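Omega-class glutathione S-transferase (Bombyx mori, PDB 3WD6) binds glutathione and, as an Omega-class transferase, probably catalyses glutathione-dependent transfer and dehydroascorbate reduction. Local coordinates at residues Met35-Asn49 with Ala220-Phe234. Residues are numbered along the deposited sequence; the frame is centred on the assembly and turned at random.
With GSH (glutathione), chain J; EDO (1,2-ethanediol), chain H.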
ATOM      1  N   MET A  35      -9.719   2.737   0.700  1.00 20.67           N
ATOM      2  CA  MET A  35     -10.382   1.584   1.302  1.00 21.24           C
ATOM      3  C   MET A  35      -9.367   0.765   2.084  1.00 20.61           C
ATOM      4  O   MET A  35      -8.248   0.533   1.619  1.00 17.74           O
ATOM      5  CB  MET A  35     -11.232   0.777   0.327  1.00 22.88           C
ATOM      6  CG  MET A  35     -10.566  -0.397  -0.279  1.00 24.99           C
ATOM      7  SD  MET A  35     -10.779  -1.972   0.621  1.00 27.33           S
ATOM      8  CE  MET A  35     -10.186  -3.042  -0.713  1.00 18.40           C
ATOM      9  N   ARG A  36      -9.781   0.365   3.290  1.00 23.17           N
ATOM     10  CA  ARG A  36      -8.875  -0.051   4.358  1.00 20.95           C
ATOM     11  C   ARG A  36      -7.896  -1.143   3.915  1.00 22.12           C
ATOM     12  O   ARG A  36      -6.749  -1.193   4.386  1.00 22.30           O
ATOM     13  CB  ARG A  36      -9.680  -0.485   5.599  1.00 22.35           C
ATOM     14  CG  ARG A  36      -8.841  -0.843   6.841  1.00 20.54           C
ATOM     15  CD  ARG A  36      -8.381   0.403   7.586  1.00 20.41           C
ATOM     16  NE  ARG A  36      -7.552   0.090   8.756  1.00 20.67           N
ATOM     17  CZ  ARG A  36      -6.312  -0.412   8.701  1.00 20.67           C
ATOM     18  NH1 ARG A  36      -5.740  -0.701   7.524  1.00 16.35           N
ATOM     19  NH2 ARG A  36      -5.643  -0.625   9.831  1.00 19.79           N
ATOM     20  N   TYR A  37      -8.340  -1.987   2.989  1.00 20.97           N
ATOM     21  CA  TYR A  37      -7.583  -3.163   2.585  1.00 18.29           C
ATOM     22  C   TYR A  37      -6.917  -2.924   1.239  1.00 20.98           C
ATOM     23  O   TYR A  37      -6.261  -3.817   0.695  1.00 21.75           O
ATOM     24  CB  TYR A  37      -8.528  -4.388   2.555  1.00 22.00           C
ATOM     25  CG  TYR A  37      -9.220  -4.568   3.893  1.00 22.37           C
ATOM     26  CD1 TYR A  37      -8.660  -5.353   4.897  1.00 22.84           C
ATOM     27  CD2 TYR A  37     -10.395  -3.896   4.175  1.00 23.69           C
ATOM     28  CE1 TYR A  37      -9.282  -5.482   6.144  1.00 22.74           C
ATOM     29  CE2 TYR A  37     -11.019  -4.019   5.398  1.00 24.03           C
ATOM     30  CZ  TYR A  37     -10.460  -4.798   6.385  1.00 25.46           C
ATOM     31  OH  TYR A  37     -11.116  -4.901   7.606  1.00 27.77           O
ATOM     32  N   CYS A  38      -7.075  -1.720   0.693  1.00 19.34           N
ATOM     33  CA  CYS A  38      -6.423  -1.420  -0.575  1.00 22.04           C
ATOM     34  C   CYS A  38      -4.916  -1.133  -0.417  1.00 20.29           C
ATOM     35  O   CYS A  38      -4.522  -0.132   0.206  1.00 17.49           O
ATOM     36  CB  CYS A  38      -7.118  -0.268  -1.310  1.00 19.43           C
ATOM     37  SG  CYS A  38      -6.278   0.122  -2.886  1.00 21.60           S
ATOM     38  N   PRO A  39      -4.061  -1.997  -1.001  1.00 20.24           N
ATOM     39  CA  PRO A  39      -2.625  -1.700  -0.829  1.00 21.62           C
ATOM     40  C   PRO A  39      -2.226  -0.417  -1.534  1.00 22.74           C
ATOM     41  O   PRO A  39      -1.314   0.270  -1.036  1.00 22.24           O
ATOM     42  CB  PRO A  39      -1.907  -2.904  -1.469  1.00 17.65           C
ATOM     43  CG  PRO A  39      -2.911  -3.484  -2.428  1.00 20.53           C
ATOM     44  CD  PRO A  39      -4.294  -3.205  -1.812  1.00 20.69           C
ATOM     45  N   TYR A  40      -2.866  -0.107  -2.668  1.00 19.99           N
ATOM     46  CA  TYR A  40      -2.495   1.100  -3.405  1.00 20.10           C
ATOM     47  C   TYR A  40      -2.787   2.334  -2.571  1.00 20.07           C
ATOM     48  O   TYR A  40      -1.944   3.236  -2.449  1.00 20.52           O
ATOM     49  CB  TYR A  40      -3.178   1.164  -4.777  1.00 21.83           C
ATOM     50  CG  TYR A  40      -2.641   0.113  -5.710  1.00 21.89           C
ATOM     51  CD1 TYR A  40      -1.408   0.280  -6.344  1.00 19.92           C
ATOM     52  CD2 TYR A  40      -3.337  -1.077  -5.918  1.00 24.15           C
ATOM     53  CE1 TYR A  40      -0.896  -0.697  -7.182  1.00 20.63           C
ATOM     54  CE2 TYR A  40      -2.831  -2.065  -6.760  1.00 25.73           C
ATOM     55  CZ  TYR A  40      -1.614  -1.866  -7.389  1.00 25.02           C
ATOM     56  OH  TYR A  40      -1.110  -2.851  -8.209  1.00 28.48           O
ATOM     57  N   ALA A  41      -3.976   2.370  -1.982  1.00 19.87           N
ATOM     58  CA  ALA A  41      -4.335   3.474  -1.107  1.00 18.59           C
ATOM     59  C   ALA A  41      -3.411   3.513   0.120  1.00 17.17           C
ATOM     60  O   ALA A  41      -3.138   4.593   0.658  1.00 17.88           O
ATOM     61  CB  ALA A  41      -5.787   3.362  -0.702  1.00 18.94           C
ATOM     62  N   GLN A  42      -2.917   2.347   0.550  1.00 17.44           N
ATOM     63  CA  GLN A  42      -2.011   2.290   1.711  1.00 18.68           C
ATOM     64  C   GLN A  42      -0.736   3.132   1.499  1.00 18.88           C
ATOM     65  O   GLN A  42      -0.204   3.736   2.444  1.00 16.42           O
ATOM     66  CB  GLN A  42      -1.635   0.850   2.071  1.00 16.95           C
ATOM     67  CG  GLN A  42      -0.862   0.742   3.382  1.00 16.02           C
ATOM     68  CD  GLN A  42      -0.517  -0.698   3.751  1.00 18.28           C
ATOM     69  OE1 GLN A  42      -0.823  -1.638   2.991  1.00 18.76           O
ATOM     70  NE2 GLN A  42       0.138  -0.881   4.916  1.00 14.62           N
ATOM     71  N   ARG A  43      -0.256   3.169   0.258  1.00 18.43           N
ATOM     72  CA  ARG A  43       0.872   4.025  -0.103  1.00 19.37           C
ATOM     73  C   ARG A  43       0.643   5.458   0.340  1.00 19.67           C
ATOM     74  O   ARG A  43       1.557   6.108   0.873  1.00 19.47           O
ATOM     75  CB  ARG A  43       1.098   4.001  -1.617  1.00 17.45           C
ATOM     76  CG  ARG A  43       1.705   2.735  -2.116  1.00 16.49           C
ATOM     77  CD  ARG A  43       1.607   2.688  -3.600  1.00 19.97           C
ATOM     78  NE  ARG A  43       2.556   1.740  -4.173  1.00 18.62           N
ATOM     79  CZ  ARG A  43       2.656   1.489  -5.470  1.00 18.81           C
ATOM     80  NH1 ARG A  43       1.835   2.107  -6.331  1.00 17.48           N
ATOM     81  NH2 ARG A  43       3.582   0.627  -5.898  1.00 17.77           N
ATOM     82  N   THR A  44      -0.572   5.956   0.112  1.00 18.19           N
ATOM     83  CA  THR A  44      -0.880   7.345   0.431  1.00 16.88           C
ATOM     84  C   THR A  44      -0.919   7.542   1.954  1.00 17.98           C
ATOM     85  O   THR A  44      -0.360   8.512   2.474  1.00 19.82           O
ATOM     86  CB  THR A  44      -2.197   7.779  -0.240  1.00 17.66           C
ATOM     87  OG1 THR A  44      -2.084   7.623  -1.669  1.00 15.95           O
ATOM     88  CG2 THR A  44      -2.523   9.232   0.105  1.00 17.22           C
ATOM     89  N   ILE A  45      -1.572   6.621   2.670  1.00 18.24           N
ATOM     90  CA  ILE A  45      -1.569   6.618   4.150  1.00 17.16           C
ATOM     91  C   ILE A  45      -0.152   6.604   4.749  1.00 16.41           C
ATOM     92  O   ILE A  45       0.166   7.392   5.654  1.00 17.47           O
ATOM     93  CB  ILE A  45      -2.295   5.368   4.706  1.00 19.03           C
ATOM     94  CG1 ILE A  45      -3.686   5.202   4.067  1.00 18.24           C
ATOM     95  CG2 ILE A  45      -2.353   5.409   6.220  1.00 14.09           C
ATOM     96  CD1 ILE A  45      -4.618   6.365   4.346  1.00 19.41           C
ATOM     97  N   LEU A  46       0.692   5.692   4.265  1.00 14.89           N
ATOM     98  CA  LEU A  46       2.052   5.582   4.783  1.00 18.27           C
ATOM     99  C   LEU A  46       2.761   6.918   4.637  1.00 19.27           C
ATOM    100  O   LEU A  46       3.338   7.434   5.592  1.00 17.54           O
ATOM    101  CB  LEU A  46       2.851   4.500   4.032  1.00 16.33           C
ATOM    102  CG  LEU A  46       2.349   3.065   4.221  1.00 16.20           C
ATOM    103  CD1 LEU A  46       3.130   2.118   3.341  1.00 18.27           C
ATOM    104  CD2 LEU A  46       2.420   2.644   5.710  1.00 16.86           C
ATOM    105  N   ALA A  47       2.704   7.472   3.430  1.00 18.80           N
ATOM    106  CA  ALA A  47       3.369   8.726   3.155  1.00 18.50           C
ATOM    107  C   ALA A  47       2.861   9.791   4.121  1.00 19.65           C
ATOM    108  O   ALA A  47       3.658  10.459   4.813  1.00 20.08           O
ATOM    109  CB  ALA A  47       3.157   9.142   1.686  1.00 17.95           C
ATOM    110  N   LEU A  48       1.541   9.944   4.188  1.00 19.71           N
ATOM    111  CA  LEU A  48       0.953  10.943   5.083  1.00 20.82           C
ATOM    112  C   LEU A  48       1.369  10.705   6.538  1.00 22.33           C
ATOM    113  O   LEU A  48       1.695  11.667   7.263  1.00 21.98           O
ATOM    114  CB  LEU A  48      -0.565  10.957   4.964  1.00 20.32           C
ATOM    115  CG  LEU A  48      -1.130  11.436   3.630  1.00 20.69           C
ATOM    116  CD1 LEU A  48      -2.586  11.046   3.545  1.00 22.38           C
ATOM    117  CD2 LEU A  48      -0.989  12.932   3.493  1.00 19.06           C
ATOM    118  N   ASN A  49       1.363   9.440   6.973  1.00 20.17           N
ATOM    119  CA  ASN A  49       1.817   9.131   8.333  1.00 20.58           C
ATOM    120  C   ASN A  49       3.265   9.525   8.568  1.00 18.66           C
ATOM    121  O   ASN A  49       3.580  10.221   9.530  1.00 20.08           O
ATOM    122  CB  ASN A  49       1.653   7.645   8.654  1.00 20.90           C
ATOM    123  CG  ASN A  49       0.195   7.226   8.785  1.00 21.20           C
ATOM    124  OD1 ASN A  49      -0.723   8.051   8.660  1.00 22.74           O
ATOM    125  ND2 ASN A  49      -0.026   5.931   9.033  1.00 19.39           N
ATOM    126  N   ALA A 220       4.949   4.726  10.934  1.00 15.17           N
ATOM    127  CA  ALA A 220       4.035   4.967   9.806  1.00 17.02           C
ATOM    128  C   ALA A 220       3.357   3.656   9.434  1.00 18.28           C
ATOM    129  O   ALA A 220       2.174   3.644   9.050  1.00 15.39           O
ATOM    130  CB  ALA A 220       4.764   5.542   8.589  1.00 14.19           C
ATOM    131  N   VAL A 221       4.119   2.563   9.537  1.00 14.94           N
ATOM    132  CA  VAL A 221       3.584   1.241   9.277  1.00 15.30           C
ATOM    133  C   VAL A 221       2.710   0.738  10.429  1.00 17.85           C
ATOM    134  O   VAL A 221       1.558   0.328  10.214  1.00 18.80           O
ATOM    135  CB  VAL A 221       4.709   0.214   9.003  1.00 18.04           C
ATOM    136  CG1 VAL A 221       4.129  -1.175   8.897  1.00 16.30           C
ATOM    137  CG2 VAL A 221       5.477   0.584   7.712  1.00 16.21           C
ATOM    138  N   SER A 222       3.231   0.805  11.655  1.00 17.36           N
ATOM    139  CA  SER A 222       2.591   0.088  12.761  1.00 19.92           C
ATOM    140  C   SER A 222       1.197   0.612  13.104  1.00 17.60           C
ATOM    141  O   SER A 222       0.320  -0.148  13.478  1.00 17.92           O
ATOM    142  CB  SER A 222       3.478   0.085  14.006  1.00 16.19           C
ATOM    143  OG  SER A 222       3.731   1.404  14.463  1.00 16.91           O
ATOM    144  N   GLN A 223       0.987   1.907  12.956  1.00 17.88           N
ATOM    145  CA  GLN A 223      -0.279   2.478  13.389  1.00 19.41           C
ATOM    146  C   GLN A 223      -1.399   2.111  12.413  1.00 19.99           C
ATOM    147  O   GLN A 223      -2.579   2.246  12.745  1.00 22.36           O
ATOM    148  CB  GLN A 223      -0.146   3.997  13.483  1.00 18.77           C
ATOM    149  CG  GLN A 223       0.104   4.614  12.129  1.00 21.94           C
ATOM    150  CD  GLN A 223       0.263   6.120  12.188  1.00 26.23           C
ATOM    151  OE1 GLN A 223      -0.725   6.862  12.068  1.00 31.50           O
ATOM    152  NE2 GLN A 223       1.517   6.590  12.359  1.00 24.44           N
ATOM    153  N   TYR A 224      -1.030   1.648  11.216  1.00 19.12           N
ATOM    154  CA  TYR A 224      -2.009   1.283  10.191  1.00 18.07           C
ATOM    155  C   TYR A 224      -2.071  -0.237   9.940  1.00 18.90           C
ATOM    156  O   TYR A 224      -2.842  -0.694   9.100  1.00 20.22           O
ATOM    157  CB  TYR A 224      -1.707   2.024   8.865  1.00 17.44           C
ATOM    158  CG  TYR A 224      -2.814   1.988   7.817  1.00 17.66           C
ATOM    159  CD1 TYR A 224      -4.071   2.526   8.087  1.00 17.44           C
ATOM    160  CD2 TYR A 224      -2.592   1.447   6.542  1.00 19.32           C
ATOM    161  CE1 TYR A 224      -5.106   2.517   7.119  1.00 17.10           C
ATOM    162  CE2 TYR A 224      -3.623   1.437   5.552  1.00 16.24           C
ATOM    163  CZ  TYR A 224      -4.877   1.976   5.865  1.00 20.27           C
ATOM    164  OH  TYR A 224      -5.911   1.974   4.943  1.00 22.30           O
ATOM    165  N   LEU A 225      -1.242  -1.013  10.635  1.00 22.89           N
ATOM    166  CA  LEU A 225      -1.228  -2.473  10.440  1.00 22.35           C
ATOM    167  C   LEU A 225      -2.627  -3.101  10.522  1.00 23.06           C
ATOM    168  O   LEU A 225      -3.456  -2.712  11.361  1.00 24.79           O
ATOM    169  CB  LEU A 225      -0.353  -3.153  11.488  1.00 21.58           C
ATOM    170  CG  LEU A 225       1.145  -3.115  11.200  1.00 25.14           C
ATOM    171  CD1 LEU A 225       1.899  -3.835  12.350  1.00 19.16           C
ATOM    172  CD2 LEU A 225       1.452  -3.746   9.822  1.00 18.96           C
ATOM    173  N   ILE A 226      -2.880  -4.071   9.651  1.00 19.49           N
ATOM    174  CA  ILE A 226      -4.068  -4.891   9.769  1.00 22.80           C
ATOM    175  C   ILE A 226      -3.700  -6.171  10.541  1.00 26.02           C
ATOM    176  O   ILE A 226      -2.824  -6.933  10.093  1.00 25.22           O
ATOM    177  CB  ILE A 226      -4.597  -5.239   8.379  1.00 22.80           C
ATOM    178  CG1 ILE A 226      -4.896  -3.937   7.622  1.00 22.34           C
ATOM    179  CG2 ILE A 226      -5.835  -6.160   8.459  1.00 23.67           C
ATOM    180  CD1 ILE A 226      -5.326  -4.137   6.166  1.00 19.02           C
ATOM    181  N   PRO A 227      -4.349  -6.415  11.707  1.00 26.08           N
ATOM    182  CA  PRO A 227      -4.047  -7.673  12.416  1.00 24.41           C
ATOM    183  C   PRO A 227      -4.186  -8.866  11.454  1.00 25.98           C
ATOM    184  O   PRO A 227      -5.182  -8.943  10.705  1.00 25.19           O
ATOM    185  CB  PRO A 227      -5.119  -7.732  13.512  1.00 24.42           C
ATOM    186  CG  PRO A 227      -5.509  -6.303  13.742  1.00 22.32           C
ATOM    187  CD  PRO A 227      -5.425  -5.652  12.371  1.00 24.10           C
ATOM    188  N   LEU A 228      -3.202  -9.767  11.448  1.00 23.99           N
ATOM    189  CA  LEU A 228      -3.123 -10.797  10.404  1.00 23.18           C
ATOM    190  C   LEU A 228      -4.337 -11.738  10.303  1.00 25.55           C
ATOM    191  O   LEU A 228      -4.683 -12.202   9.202  1.00 22.52           O
ATOM    192  CB  LEU A 228      -1.820 -11.593  10.530  1.00 25.91           C
ATOM    193  CG  LEU A 228      -0.623 -10.878   9.898  1.00 27.85           C
ATOM    194  CD1 LEU A 228       0.685 -11.559  10.253  1.00 28.27           C
ATOM    195  CD2 LEU A 228      -0.804 -10.791   8.376  1.00 25.87           C
ATOM    196  N   GLU A 229      -4.982 -12.024  11.430  1.00 23.53           N
ATOM    197  CA  GLU A 229      -6.158 -12.879  11.382  1.00 24.53           C
ATOM    198  C   GLU A 229      -7.296 -12.136  10.693  1.00 26.27           C
ATOM    199  O   GLU A 229      -8.107 -12.740   9.995  1.00 28.95           O
ATOM    200  CB  GLU A 229      -6.579 -13.342  12.783  1.00 26.29           C
ATOM    201  CG  GLU A 229      -7.208 -12.257  13.650  1.00 27.69           C
ATOM    202  CD  GLU A 229      -6.174 -11.389  14.343  1.00 29.33           C
ATOM    203  OE1 GLU A 229      -4.981 -11.415  13.926  1.00 26.97           O
ATOM    204  OE2 GLU A 229      -6.562 -10.675  15.303  1.00 30.49           O
ATOM    205  N   ILE A 230      -7.352 -10.821  10.867  1.00 24.82           N
ATOM    206  CA  ILE A 230      -8.360 -10.032  10.162  1.00 25.54           C
ATOM    207  C   ILE A 230      -8.100  -9.996   8.661  1.00 27.16           C
ATOM    208  O   ILE A 230      -9.032 -10.061   7.842  1.00 27.54           O
ATOM    209  CB  ILE A 230      -8.396  -8.579  10.651  1.00 26.98           C
ATOM    210  CG1 ILE A 230      -8.728  -8.523  12.152  1.00 24.73           C
ATOM    211  CG2 ILE A 230      -9.370  -7.766   9.786  1.00 24.24           C
ATOM    212  CD1 ILE A 230     -10.098  -9.087  12.484  1.00 24.60           C
ATOM    213  N   LEU A 231      -6.826  -9.868   8.295  1.00 25.88           N
ATOM    214  CA  LEU A 231      -6.478  -9.756   6.886  1.00 26.25           C
ATOM    215  C   LEU A 231      -6.766 -11.083   6.182  1.00 28.91           C
ATOM    216  O   LEU A 231      -7.314 -11.105   5.083  1.00 29.87           O
ATOM    217  CB  LEU A 231      -5.014  -9.326   6.733  1.00 23.02           C
ATOM    218  CG  LEU A 231      -4.488  -9.069   5.317  1.00 26.50           C
ATOM    219  CD1 LEU A 231      -5.304  -8.001   4.592  1.00 25.90           C
ATOM    220  CD2 LEU A 231      -3.004  -8.689   5.355  1.00 23.71           C
ATOM    221  N   ALA A 232      -6.403 -12.189   6.832  1.00 30.94           N
ATOM    222  CA  ALA A 232      -6.723 -13.516   6.317  1.00 32.70           C
ATOM    223  C   ALA A 232      -8.229 -13.708   6.169  1.00 33.58           C
ATOM    224  O   ALA A 232      -8.675 -14.259   5.163  1.00 36.58           O
ATOM    225  CB  ALA A 232      -6.134 -14.604   7.206  1.00 30.21           C
ATOM    226  N   LYS A 233      -9.008 -13.270   7.160  1.00 29.67           N
ATOM    227  CA  LYS A 233     -10.464 -13.354   7.044  1.00 31.41           C
ATOM    228  C   LYS A 233     -10.904 -12.607   5.790  1.00 38.06           C
ATOM    229  O   LYS A 233     -11.605 -13.155   4.925  1.00 40.07           O
ATOM    230  CB  LYS A 233     -11.164 -12.757   8.262  1.00 34.04           C
ATOM    231  CG  LYS A 233     -12.463 -13.494   8.641  1.00 35.61           C
ATOM    232  CD  LYS A 233     -13.518 -12.574   9.285  1.00 34.33           C
ATOM    233  CE  LYS A 233     -13.661 -12.804  10.791  1.00 35.95           C
ATOM    234  NZ  LYS A 233     -15.075 -12.611  11.247  1.00 33.18           N
ATOM    235  N   PHE A 234     -10.472 -11.355   5.681  1.00 37.02           N
ATOM    236  CA  PHE A 234     -10.825 -10.537   4.531  1.00 31.58           C
ATOM    237  C   PHE A 234     -10.498 -11.248   3.216  1.00 35.23           C
ATOM    238  O   PHE A 234     -11.371 -11.427   2.361  1.00 38.62           O
ATOM    239  CB  PHE A 234     -10.123  -9.179   4.604  1.00 29.47           C
ATOM    240  CG  PHE A 234     -10.540  -8.235   3.522  1.00 27.71           C
ATOM    241  CD1 PHE A 234     -11.743  -7.535   3.622  1.00 26.83           C
ATOM    242  CD2 PHE A 234      -9.748  -8.067   2.392  1.00 26.95           C
ATOM    243  CE1 PHE A 234     -12.151  -6.664   2.617  1.00 27.72           C
ATOM    244  CE2 PHE A 234     -10.141  -7.203   1.386  1.00 28.88           C
ATOM    245  CZ  PHE A 234     -11.353  -6.492   1.501  1.00 30.66           C
TER
HETATM  246  N1  GSH J 306      -2.834   2.542 -10.481  1.00 22.60           N
HETATM  247  CA1 GSH J 306      -3.739   2.867  -9.371  1.00 22.33           C
HETATM  248  C1  GSH J 306      -3.004   3.488  -8.188  1.00 21.95           C
HETATM  249  O11 GSH J 306      -3.592   4.301  -7.385  1.00 17.97           O
HETATM  250  O12 GSH J 306      -1.765   3.208  -8.020  1.00 20.30           O
HETATM  251  CB1 GSH J 306      -4.484   1.601  -8.971  1.00 24.41           C
HETATM  252  CG1 GSH J 306      -5.275   1.617  -7.703  1.00 24.79           C
HETATM  253  CD1 GSH J 306      -6.283   0.505  -7.556  1.00 22.98           C
HETATM  254  OE1 GSH J 306      -6.239  -0.506  -8.249  1.00 24.40           O
HETATM  255  N2  GSH J 306      -7.329   0.617  -6.584  1.00 26.71           N
HETATM  256  CA2 GSH J 306      -8.292  -0.486  -6.507  1.00 25.68           C
HETATM  257  C2  GSH J 306      -9.636   0.046  -6.957  1.00 28.43           C
HETATM  258  O2  GSH J 306      -9.993   1.152  -6.568  1.00 27.94           O
HETATM  259  CB2 GSH J 306      -8.403  -0.963  -5.102  1.00 29.25           C
HETATM  260  SG2 GSH J 306      -7.144  -2.011  -4.470  1.00 35.47           S
HETATM  261  N3  GSH J 306     -10.483  -0.751  -7.818  1.00 35.75           N
HETATM  262  CA3 GSH J 306     -11.784  -0.235  -8.245  1.00 36.79           C
HETATM  263  C3  GSH J 306     -12.817  -1.247  -8.543  1.00 41.12           C
HETATM  264  O31 GSH J 306     -13.181  -2.050  -7.642  1.00 43.80           O
HETATM  265  O32 GSH J 306     -13.332  -1.292  -9.688  1.00 45.58           O
HETATM  266  C1  EDO H 304      -0.038  11.284  11.076  1.00 37.17           C
HETATM  267  O1  EDO H 304      -0.005  11.977   9.804  1.00 31.27           O
HETATM  268  C2  EDO H 304      -1.413  10.642  11.314  1.00 33.72           C
HETATM  269  O2  EDO H 304      -1.300   9.412  12.055  1.00 33.58           O
HETATM  270  O   HOH W   1      -5.520   1.629   2.387  1.00 19.46           O
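Tyr224 is sandwiched between Arg36 and Ile45. The Arg36 guanidinium lies flat on one face of the ring, planes 17° apart, in a cation-pi stack with CZ 3.9 Å from the centroid; Ile45 CG2 points at the centre of the opposite face in a CH-pi contact, and Gln42 CG meets the ring edge. Arg36 gets there because its chain leaves anti to the backbone N (chi1 -175°) and bends at chi2, so the guanidinium also reaches the loop backbone: NH2 donates to Tyr224 O at 2.9 Å from above the carbonyl plane, with weak bonds from NH1 to the same oxygen and from NH2 to Leu225 O. Water 1 joins the Tyr224 hydroxyl to the backbone O of Cys38, the glutathione-binding residue at the N-cap of helix 39-51, and the hydroxyl is also hydrogen-bonded to Asn34. Replacing Tyr224 with an alanine would probably leave the Arg36 guanidinium and Ile45 CG2 without the ring between them, and Asn34 and water 1 without their hydroxyl partner. Tyr37 makes a face-to-face stack with Phe234, centroids 3.9 Å apart and planes at 8°; Ile230 CG2 and Leu231 CD1 approach its edge, and Ile226 CD1 packs obliquely. At the far end of helix 39-51, Asn49 ND2 donates almost straight to a lone pair of Ala220 O at 3.2 Å, while Asn49 OD1 is hydrogen-bonded to Tyr55. The contact is an interdomain seam of the glutathione transferase fold: the first helix of the thioredoxin-like domain and its preceding turn meet helix 219-222, the loop after it and the start of helix 228-240. Helix 177-189 adds Glu187 and Arg188, which hydrogen-bond the Gln42 amide, and helix 39-51 also packs on helix 92-102 and strand 31-34.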